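Local coordinates for protein exotoxin type A precursor (allele 1) (Streptococcus pyogenes phage T12, PDB 1FNU) that acts as a secreted scarlet fever toxin and superantigen, probably provoking T cells by bridging their receptors to MHC class II molecules, at residues A[10-21]-A[185-194]; A[61-71]-A[199-207]. One frame throughout, in Å; residues are numbered along the deposited sequence.

Contact 1. Residues A[10-21]-A[185-194]; sequences HRSSLVKNLQNI and DFFPEPEFTQ
The N-terminal tail of the toxin packs here against the proline-rich loop that leaves the edge strand 182-185 of the beta-grasp sheet, and H10 and V15 meet that loop at two successive places. At H10 the backbone N donates to D185 OD2 at 3.0 Å, which accepts with its syn lone pair, while the imidazole ND1 donates to F187 O at 2.6 Å, with that oxygen close to the ring plane. D185 OD2 also lies over one face of the imidazole and E189 CA over the other. The second carboxylate oxygen, OD1, accepts from F187 N in an Asx turn, so one aspartate shapes its own loop and holds the tail. S12 CB then sits over the face of the F187 ring, 3.5 Å from its centroid, a CH-pi contact; S12 OG bonds instead to Y167 O. Water 2 links R11 O to P188 O.

Farther along, K16 N donates to P190 O at 2.9 Å in a nearly straight bond (172°). V15 has CG1 anti to the backbone N (chi1 -171°), which lays this methyl against both P188 CG (3.7 Å) and F192 CE1. I21 joins the same apolar cluster: its CG1 packs against P188 CD and its CD1 against F192 CE2. P188 CG, of the same loop, lies over the centre of the F192 ring, whose far edge faces the carbonyls K16 O and N17 O. Other copies of the protein flank the loop: E189 OE2 bonds to H44 of the second subunit, and Q194 N to E94 of the third. Water 3 joins the tail to the loop beside the phenyl ring, donating a hydrogen bond to K16 O and accepting from F192 N at 2.9 Å.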
loop_
_atom_site.group_PDB
_atom_site.type_symbol
_atom_site.label_atom_id
_atom_site.label_comp_id
_atom_site.label_asym_id
_atom_site.label_seq_id
_atom_site.Cartn_x
_atom_site.Cartn_y
_atom_site.Cartn_z
ATOM N N HIS A 10 8.308 26.539 9.143
ATOM C CA HIS A 10 7.778 26.169 7.819
ATOM C C HIS A 10 6.761 27.234 7.404
ATOM O O HIS A 10 5.863 27.578 8.165
ATOM C CB HIS A 10 7.087 24.786 7.896
ATOM C CG HIS A 10 8.006 23.648 8.220
ATOM N ND1 HIS A 10 7.546 22.436 8.694
ATOM C CD2 HIS A 10 9.336 23.478 8.006
ATOM C CE1 HIS A 10 8.547 21.566 8.757
ATOM N NE2 HIS A 10 9.645 22.171 8.343
ATOM N N ARG A 11 6.911 27.750 6.189
ATOM C CA ARG A 11 6.006 28.780 5.667
ATOM C C ARG A 11 4.826 28.060 5.051
ATOM O O ARG A 11 5.018 27.161 4.197
ATOM C CB ARG A 11 6.743 29.638 4.602
ATOM C CG ARG A 11 7.927 30.628 5.115
ATOM C CD ARG A 11 8.788 31.190 3.888
ATOM N NE ARG A 11 7.781 31.521 2.871
ATOM C CZ ARG A 11 7.934 31.616 1.539
ATOM N NH1 ARG A 11 9.100 31.417 0.913
ATOM N NH2 ARG A 11 6.836 31.833 0.827
ATOM N N SER A 12 3.618 28.414 5.481
ATOM C CA SER A 12 2.386 27.766 4.951
ATOM C C SER A 12 2.138 27.995 3.452
ATOM O O SER A 12 1.517 27.171 2.798
ATOM C CB SER A 12 1.115 28.264 5.680
ATOM O OG SER A 12 0.806 29.632 5.345
ATOM N N SER A 13 2.622 29.124 2.931
ATOM C CA SER A 13 2.361 29.470 1.518
ATOM C C SER A 13 3.146 28.615 0.518
ATOM O O SER A 13 2.849 28.665 -0.625
ATOM C CB SER A 13 2.580 30.972 1.281
ATOM O OG SER A 13 3.903 31.322 1.578
ATOM N N LEU A 14 4.103 27.817 0.994
ATOM C CA LEU A 14 4.866 26.900 0.168
ATOM C C LEU A 14 4.149 25.518 0.128
ATOM O O LEU A 14 4.260 24.764 -0.860
ATOM C CB LEU A 14 6.272 26.680 0.744
ATOM C CG LEU A 14 7.315 27.829 0.714
ATOM C CD1 LEU A 14 8.637 27.508 1.446
ATOM C CD2 LEU A 14 7.602 28.193 -0.728
ATOM N N VAL A 15 3.379 25.204 1.174
ATOM C CA VAL A 15 2.679 23.920 1.256
ATOM C C VAL A 15 1.679 23.582 0.115
ATOM O O VAL A 15 0.765 24.318 -0.218
ATOM C CB VAL A 15 1.943 23.796 2.626
ATOM C CG1 VAL A 15 1.383 22.362 2.814
ATOM C CG2 VAL A 15 2.896 24.153 3.778
ATOM N N LYS A 16 1.859 22.393 -0.435
ATOM C CA LYS A 16 0.937 21.866 -1.426
ATOM C C LYS A 16 -0.086 20.998 -0.636
ATOM O O LYS A 16 0.259 20.137 0.178
ATOM C CB LYS A 16 1.734 21.056 -2.501
ATOM C CG LYS A 16 0.973 19.975 -3.232
ATOM C CD LYS A 16 1.407 19.772 -4.743
ATOM C CE LYS A 16 2.899 19.470 -5.078
ATOM N NZ LYS A 16 3.316 17.935 -4.879
ATOM N N ASN A 17 -1.363 21.283 -0.825
ATOM C CA ASN A 17 -2.399 20.521 -0.147
ATOM C C ASN A 17 -2.518 20.773 1.358
ATOM O O ASN A 17 -2.603 19.810 2.163
ATOM C CB ASN A 17 -2.240 18.985 -0.391
ATOM C CG ASN A 17 -2.528 18.559 -1.882
ATOM O OD1 ASN A 17 -3.436 19.091 -2.566
ATOM N ND2 ASN A 17 -1.769 17.591 -2.355
ATOM N N LEU A 18 -2.485 22.045 1.747
ATOM C CA LEU A 18 -2.577 22.376 3.143
ATOM C C LEU A 18 -3.914 21.942 3.696
ATOM O O LEU A 18 -4.024 21.771 4.904
ATOM C CB LEU A 18 -2.370 23.892 3.363
ATOM C CG LEU A 18 -2.265 24.413 4.793
ATOM C CD1 LEU A 18 -1.158 23.709 5.583
ATOM C CD2 LEU A 18 -1.896 25.937 4.727
ATOM N N GLN A 19 -4.931 21.790 2.852
ATOM C CA GLN A 19 -6.216 21.347 3.304
ATOM C C GLN A 19 -6.096 20.039 4.162
ATOM O O GLN A 19 -6.929 19.829 5.038
ATOM C CB GLN A 19 -7.187 21.098 2.113
ATOM C CG GLN A 19 -6.813 19.823 1.316
ATOM C CD GLN A 19 -5.939 20.166 0.135
ATOM O OE1 GLN A 19 -5.384 21.271 0.053
ATOM N NE2 GLN A 19 -5.813 19.228 -0.802
ATOM N N ASN A 20 -5.081 19.203 3.876
ATOM C CA ASN A 20 -4.852 17.928 4.606
ATOM C C ASN A 20 -4.409 18.137 6.072
ATOM O O ASN A 20 -4.533 17.208 6.852
ATOM C CB ASN A 20 -3.865 16.980 3.852
ATOM C CG ASN A 20 -4.468 16.495 2.517
ATOM O OD1 ASN A 20 -5.672 16.510 2.372
ATOM N ND2 ASN A 20 -3.641 16.087 1.568
ATOM N N ILE A 21 -3.923 19.344 6.423
ATOM C CA ILE A 21 -3.631 19.692 7.841
ATOM C C ILE A 21 -5.015 20.184 8.343
ATOM O O ILE A 21 -5.470 19.793 9.409
ATOM C CB ILE A 21 -2.600 20.803 7.948
ATOM C CG1 ILE A 21 -1.275 20.342 7.355
ATOM C CG2 ILE A 21 -2.404 21.255 9.448
ATOM C CD1 ILE A 21 -0.617 19.126 8.085
ATOM N N ASP A 185 5.683 22.900 15.141
ATOM C CA ASP A 185 5.425 23.749 13.965
ATOM C C ASP A 185 3.974 23.521 13.462
ATOM O O ASP A 185 3.597 22.375 13.177
ATOM C CB ASP A 185 6.388 23.377 12.852
ATOM C CG ASP A 185 6.502 24.450 11.849
ATOM O OD1 ASP A 185 5.434 25.086 11.606
ATOM O OD2 ASP A 185 7.612 24.659 11.315
ATOM N N PHE A 186 3.154 24.565 13.392
ATOM C CA PHE A 186 1.799 24.405 12.896
ATOM C C PHE A 186 1.768 23.988 11.426
ATOM O O PHE A 186 0.751 23.537 10.947
ATOM C CB PHE A 186 0.948 25.671 13.044
ATOM C CG PHE A 186 0.477 25.972 14.472
ATOM C CD1 PHE A 186 0.537 25.019 15.474
ATOM C CD2 PHE A 186 -0.149 27.182 14.756
ATOM C CE1 PHE A 186 -0.016 25.225 16.738
ATOM C CE2 PHE A 186 -0.731 27.424 16.049
ATOM C CZ PHE A 186 -0.655 26.422 17.045
ATOM N N PHE A 187 2.886 24.143 10.730
ATOM C CA PHE A 187 2.930 23.842 9.314
ATOM C C PHE A 187 3.944 22.779 8.915
ATOM O O PHE A 187 5.053 22.728 9.432
ATOM C CB PHE A 187 3.190 25.154 8.519
ATOM C CG PHE A 187 2.131 26.182 8.712
ATOM C CD1 PHE A 187 0.843 25.974 8.236
ATOM C CD2 PHE A 187 2.380 27.323 9.420
ATOM C CE1 PHE A 187 -0.224 26.903 8.477
ATOM C CE2 PHE A 187 1.314 28.284 9.678
ATOM C CZ PHE A 187 0.027 28.060 9.209
ATOM N N PRO A 188 3.564 21.913 7.943
ATOM C CA PRO A 188 4.383 20.834 7.416
ATOM C C PRO A 188 5.392 21.348 6.383
ATOM O O PRO A 188 5.326 22.515 5.981
ATOM C CB PRO A 188 3.331 19.950 6.712
ATOM C CG PRO A 188 2.472 20.975 6.053
ATOM C CD PRO A 188 2.213 21.858 7.326
ATOM N N GLU A 189 6.290 20.453 5.919
ATOM C CA GLU A 189 7.187 20.785 4.810
ATOM C C GLU A 189 6.244 20.929 3.554
ATOM O O GLU A 189 5.059 20.505 3.584
ATOM C CB GLU A 189 8.276 19.723 4.579
ATOM C CG GLU A 189 7.802 18.339 4.430
ATOM C CD GLU A 189 8.915 17.400 4.026
ATOM O OE1 GLU A 189 10.129 17.717 4.228
ATOM O OE2 GLU A 189 8.545 16.334 3.487
ATOM N N PRO A 190 6.762 21.502 2.433
ATOM C CA PRO A 190 5.945 21.715 1.238
ATOM C C PRO A 190 5.169 20.535 0.671
ATOM O O PRO A 190 3.979 20.643 0.457
ATOM C CB PRO A 190 6.958 22.377 0.287
ATOM C CG PRO A 190 7.858 23.113 1.222
ATOM C CD PRO A 190 8.136 21.939 2.159
ATOM N N GLU A 191 5.842 19.419 0.419
ATOM C CA GLU A 191 5.179 18.215 -0.047
ATOM C C GLU A 191 5.335 17.250 1.145
ATOM O O GLU A 191 6.460 16.861 1.564
ATOM C CB GLU A 191 5.851 17.704 -1.314
ATOM C CG GLU A 191 5.756 18.749 -2.410
ATOM C CD GLU A 191 7.163 19.156 -2.903
ATOM O OE1 GLU A 191 7.853 18.316 -3.648
ATOM O OE2 GLU A 191 7.608 20.310 -2.489
ATOM N N PHE A 192 4.184 16.875 1.685
ATOM C CA PHE A 192 4.170 16.063 2.914
ATOM C C PHE A 192 3.069 15.049 2.926
ATOM O O PHE A 192 2.254 14.970 1.977
ATOM C CB PHE A 192 3.940 17.003 4.147
ATOM C CG PHE A 192 2.551 17.601 4.202
ATOM C CD1 PHE A 192 2.159 18.575 3.277
ATOM C CD2 PHE A 192 1.550 17.069 5.101
ATOM C CE1 PHE A 192 0.848 19.026 3.193
ATOM C CE2 PHE A 192 0.200 17.508 5.027
ATOM C CZ PHE A 192 -0.179 18.516 4.049
ATOM N N THR A 193 3.059 14.227 3.973
ATOM C CA THR A 193 1.916 13.340 4.164
ATOM C C THR A 193 1.536 13.538 5.614
ATOM O O THR A 193 2.388 13.872 6.505
ATOM C CB THR A 193 2.227 11.784 3.984
ATOM O OG1 THR A 193 3.247 11.416 4.911
ATOM C CG2 THR A 193 2.606 11.455 2.584
ATOM N N GLN A 194 0.264 13.308 5.869
ATOM C CA GLN A 194 -0.285 13.429 7.223
ATOM C C GLN A 194 0.465 12.492 8.230
ATOM O O GLN A 194 0.780 12.862 9.406
ATOM C CB GLN A 194 -1.784 13.093 7.159
ATOM C CG GLN A 194 -2.651 14.170 6.561
ATOM C CD GLN A 194 -4.067 13.635 6.258
ATOM O OE1 GLN A 194 -5.090 14.368 6.248
ATOM N NE2 GLN A 194 -4.129 12.335 5.998
HETATM O O HOH W 1 5.446 27.904 11.014
HETATM O O HOH W 2 6.371 24.588 4.085
HETATM O O HOH W 3 1.907 17.645 -0.012
HETATM O O HOH W 4 -0.635 16.029 1.898
#

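Contact 2. Residues A[61-71]-A[199-207]; sequences ELKNQEMATLF and MIYKDNETL
From E61 to F71 the chain leaves strand 57-61 of the OB-fold sheet and enters helix 65-72, and along the way it meets the type I turn Y201-N204 of the beta-grasp half, so this is an interdomain contact. E61 opens it with its backbone, E61 O resting against K202 CG; its carboxylate is engaged by K59 in a salt bridge. L62 and K63 follow with two successive carbonyls turned to the same lysine. K202 NZ donates to L62 O at 3.0 Å, tilted about 20° from the carbonyl plane, and to K63 O at 3.1 Å, where it stands well above the plane. The K202 chain leaves with CG anti to the backbone N (chi1 -155°) and bends at its last two torsions, which brings the ammonium within bonding distance of both oxygens. L62 also contributes its side chain: CD2 runs alongside N204, 3.7 Å from CG of the amide.

N64 is the N-cap of the helix, its OD1 accepting from M67 N at 3.0 Å nearly along the C=O axis. In the first turn of the helix M67 reaches back to the loop, its SD lying 3.5 Å from N204 CB and its CE touching D203 O. The same sulfur takes a weak bond from K63 N, just ahead of the N-cap. On the turn side D203 OD1 accepts from E205 N, an Asx turn that shapes the exit toward strand 206-208. N204 OD1 accepts from V103 N of strand 96-105, which helps orient the amide against the OB-fold sheet. Last comes F71, whose ring plane is almost perpendicular to that amide, with CE2 3.8 Å from N204 ND2.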
loop_
_atom_site.group_PDB
_atom_site.type_symbol
_atom_site.label_atom_id
_atom_site.label_comp_id
_atom_site.label_asym_id
_atom_site.label_seq_id
_atom_site.Cartn_x
_atom_site.Cartn_y
_atom_site.Cartn_z
ATOM N N GLU A 61 1.277 4.590 17.492
ATOM C CA GLU A 61 2.679 4.348 17.409
ATOM C C GLU A 61 3.317 5.218 18.426
ATOM O O GLU A 61 3.205 6.413 18.337
ATOM C CB GLU A 61 3.278 4.699 16.024
ATOM C CG GLU A 61 3.076 3.621 14.992
ATOM C CD GLU A 61 3.643 4.062 13.624
ATOM O OE1 GLU A 61 4.899 4.423 13.605
ATOM O OE2 GLU A 61 2.785 4.017 12.655
ATOM N N LEU A 62 4.058 4.584 19.337
ATOM C CA LEU A 62 4.754 5.277 20.396
ATOM C C LEU A 62 6.240 5.455 20.049
ATOM O O LEU A 62 6.700 5.159 18.974
ATOM C CB LEU A 62 4.526 4.514 21.719
ATOM C CG LEU A 62 3.006 4.597 22.004
ATOM C CD1 LEU A 62 2.483 3.367 22.706
ATOM C CD2 LEU A 62 2.694 5.906 22.801
ATOM N N LYS A 63 6.982 5.980 20.995
ATOM C CA LYS A 63 8.362 6.280 20.810
ATOM C C LYS A 63 9.235 5.177 20.333
ATOM O O LYS A 63 9.994 5.336 19.398
ATOM C CB LYS A 63 8.929 6.837 22.104
ATOM C CG LYS A 63 10.374 7.217 21.971
ATOM C CD LYS A 63 10.877 7.763 23.305
ATOM C CE LYS A 63 12.353 7.727 23.264
ATOM N NZ LYS A 63 12.814 8.974 24.022
ATOM N N ASN A 64 9.074 4.055 20.989
ATOM C CA ASN A 64 9.848 2.848 20.762
ATOM C C ASN A 64 9.253 1.659 21.490
ATOM O O ASN A 64 8.197 1.757 22.103
ATOM C CB ASN A 64 11.283 3.006 21.248
ATOM C CG ASN A 64 11.383 3.496 22.694
ATOM O OD1 ASN A 64 10.581 3.120 23.567
ATOM N ND2 ASN A 64 12.391 4.309 22.963
ATOM N N GLN A 65 9.947 0.522 21.356
ATOM C CA GLN A 65 9.532 -0.720 21.950
ATOM C C GLN A 65 9.300 -0.590 23.446
ATOM O O GLN A 65 8.302 -1.054 23.929
ATOM C CB GLN A 65 10.559 -1.816 21.679
ATOM C CG GLN A 65 10.523 -2.989 22.702
ATOM C CD GLN A 65 11.727 -3.827 22.488
ATOM O OE1 GLN A 65 12.853 -3.309 22.310
ATOM N NE2 GLN A 65 11.524 -5.125 22.464
ATOM N N GLU A 66 10.216 0.069 24.157
ATOM C CA GLU A 66 10.031 0.221 25.600
ATOM C C GLU A 66 8.732 0.897 25.961
ATOM O O GLU A 66 8.092 0.482 26.934
ATOM C CB GLU A 66 11.161 0.978 26.266
ATOM C CG GLU A 66 12.371 0.084 26.526
ATOM C CD GLU A 66 13.236 -0.168 25.280
ATOM O OE1 GLU A 66 12.799 0.178 24.101
ATOM O OE2 GLU A 66 14.379 -0.715 25.531
ATOM N N MET A 67 8.360 1.963 25.208
ATOM C CA MET A 67 7.104 2.672 25.479
ATOM C C MET A 67 5.856 1.808 25.213
ATOM O O MET A 67 4.941 1.772 26.069
ATOM C CB MET A 67 7.052 4.005 24.694
ATOM C CG MET A 67 5.924 4.967 25.165
ATOM S SD MET A 67 6.027 6.672 24.453
ATOM C CE MET A 67 7.481 7.467 25.289
ATOM N N ALA A 68 5.774 1.108 24.063
ATOM C CA ALA A 68 4.624 0.234 23.807
ATOM C C ALA A 68 4.501 -0.794 24.952
ATOM O O ALA A 68 3.405 -1.013 25.464
ATOM C CB ALA A 68 4.744 -0.510 22.444
ATOM N N THR A 69 5.614 -1.432 25.321
ATOM C CA THR A 69 5.517 -2.398 26.432
ATOM C C THR A 69 5.138 -1.719 27.767
ATOM O O THR A 69 4.436 -2.326 28.567
ATOM C CB THR A 69 6.811 -3.447 26.465
ATOM O OG1 THR A 69 7.221 -3.798 27.814
ATOM C CG2 THR A 69 7.965 -2.929 25.694
ATOM N N LEU A 70 5.480 -0.439 27.974
ATOM C CA LEU A 70 5.109 0.225 29.261
ATOM C C LEU A 70 3.567 0.274 29.382
ATOM O O LEU A 70 3.015 0.010 30.458
ATOM C CB LEU A 70 5.633 1.681 29.357
ATOM C CG LEU A 70 5.995 2.358 30.715
ATOM C CD1 LEU A 70 5.658 3.832 30.541
ATOM C CD2 LEU A 70 5.299 1.804 31.998
ATOM N N PHE A 71 2.879 0.584 28.265
ATOM C CA PHE A 71 1.420 0.689 28.269
ATOM C C PHE A 71 0.688 -0.504 27.798
ATOM O O PHE A 71 -0.541 -0.566 27.971
ATOM C CB PHE A 71 0.984 1.863 27.410
ATOM C CG PHE A 71 1.350 3.178 28.003
ATOM C CD1 PHE A 71 0.664 3.644 29.130
ATOM C CD2 PHE A 71 2.396 3.949 27.475
ATOM C CE1 PHE A 71 1.012 4.850 29.688
ATOM C CE2 PHE A 71 2.737 5.177 28.072
ATOM C CZ PHE A 71 2.041 5.611 29.156
ATOM N N MET A 199 4.059 12.727 13.374
ATOM C CA MET A 199 5.113 12.153 14.159
ATOM C C MET A 199 5.531 13.201 15.187
ATOM O O MET A 199 6.259 12.853 16.070
ATOM C CB MET A 199 6.272 11.664 13.270
ATOM C CG MET A 199 5.897 10.384 12.469
ATOM S SD MET A 199 7.178 9.846 11.245
ATOM C CE MET A 199 8.386 9.265 12.216
ATOM N N ILE A 200 5.059 14.450 15.121
ATOM C CA ILE A 200 5.393 15.345 16.254
ATOM C C ILE A 200 4.784 14.816 17.580
ATOM O O ILE A 200 5.186 15.242 18.671
ATOM C CB ILE A 200 4.872 16.809 16.018
ATOM C CG1 ILE A 200 3.381 16.739 15.681
ATOM C CG2 ILE A 200 5.810 17.511 14.945
ATOM C CD1 ILE A 200 2.600 18.027 15.761
ATOM N N TYR A 201 3.842 13.875 17.501
ATOM C CA TYR A 201 3.198 13.296 18.700
ATOM C C TYR A 201 3.688 11.910 19.097
ATOM O O TYR A 201 3.206 11.277 20.097
ATOM C CB TYR A 201 1.687 13.143 18.474
ATOM C CG TYR A 201 1.051 14.412 18.140
ATOM C CD1 TYR A 201 1.397 15.580 18.823
ATOM C CD2 TYR A 201 0.056 14.469 17.135
ATOM C CE1 TYR A 201 0.749 16.777 18.523
ATOM C CE2 TYR A 201 -0.595 15.638 16.833
ATOM C CZ TYR A 201 -0.264 16.792 17.522
ATOM O OH TYR A 201 -0.959 17.930 17.190
ATOM N N LYS A 202 4.606 11.404 18.290
ATOM C CA LYS A 202 5.099 10.071 18.540
ATOM C C LYS A 202 5.756 9.865 19.918
ATOM O O LYS A 202 5.654 8.761 20.483
ATOM C CB LYS A 202 6.115 9.677 17.440
ATOM C CG LYS A 202 6.272 8.182 17.204
ATOM C CD LYS A 202 7.210 7.894 15.998
ATOM C CE LYS A 202 8.566 7.240 16.422
ATOM N NZ LYS A 202 8.541 5.801 16.710
ATOM N N ASP A 203 6.403 10.894 20.466
ATOM C CA ASP A 203 7.131 10.662 21.717
ATOM C C ASP A 203 6.188 10.674 22.899
ATOM O O ASP A 203 6.626 10.544 24.004
ATOM C CB ASP A 203 8.292 11.648 21.935
ATOM C CG ASP A 203 7.841 13.115 22.102
ATOM O OD1 ASP A 203 6.650 13.420 22.432
ATOM O OD2 ASP A 203 8.740 13.999 21.917
ATOM N N ASN A 204 4.896 10.832 22.612
ATOM C CA ASN A 204 3.846 10.786 23.626
ATOM C C ASN A 204 4.066 11.752 24.758
ATOM O O ASN A 204 3.637 11.488 25.864
ATOM C CB ASN A 204 3.796 9.365 24.162
ATOM C CG ASN A 204 2.487 9.005 24.786
ATOM O OD1 ASN A 204 1.395 9.265 24.254
ATOM N ND2 ASN A 204 2.589 8.312 25.921
ATOM N N GLU A 205 4.731 12.872 24.476
ATOM C CA GLU A 205 5.012 13.894 25.492
ATOM C C GLU A 205 3.769 14.233 26.346
ATOM O O GLU A 205 2.690 14.530 25.843
ATOM C CB GLU A 205 5.604 15.139 24.806
ATOM C CG GLU A 205 5.919 16.297 25.694
ATOM C CD GLU A 205 7.064 16.053 26.709
ATOM O OE1 GLU A 205 6.965 15.083 27.551
ATOM O OE2 GLU A 205 8.063 16.860 26.675
ATOM N N THR A 206 3.969 14.190 27.672
ATOM C CA THR A 206 2.902 14.385 28.632
ATOM C C THR A 206 3.295 15.407 29.724
ATOM O O THR A 206 4.425 15.454 30.173
ATOM C CB THR A 206 2.571 12.965 29.290
ATOM O OG1 THR A 206 2.175 12.018 28.257
ATOM C CG2 THR A 206 1.417 13.046 30.292
ATOM N N LEU A 207 2.367 16.233 30.152
ATOM C CA LEU A 207 2.765 17.145 31.198
ATOM C C LEU A 207 1.694 17.414 32.155
ATOM O O LEU A 207 0.560 17.080 31.937
ATOM C CB LEU A 207 3.322 18.416 30.638
ATOM C CG LEU A 207 2.508 18.739 29.408
ATOM C CD1 LEU A 207 1.259 19.285 29.886
ATOM C CD2 LEU A 207 3.236 19.694 28.560
#

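Overall arrangement
The two contacts cross along the chain, in the order 10-21, 61-71, 185-194, 199-207, so each joins an early segment to a late one. Their centres lie about 24 Å apart and their nearest atoms about 5 Å, without touching. The late segments are neighbours in the beta-grasp half: helix 194-197 starts at the end of 185-194 and leads on to 199-207. Contact 1 holds the N-terminal tail and the start of helix 19-26 to that half, whereas contact 2 joins it to the strand 57-61 to helix 65-72 connection of the OB-fold. Together they tie the N-terminal tail and the OB-fold half to the C-terminal domain, and both touch the second subunit.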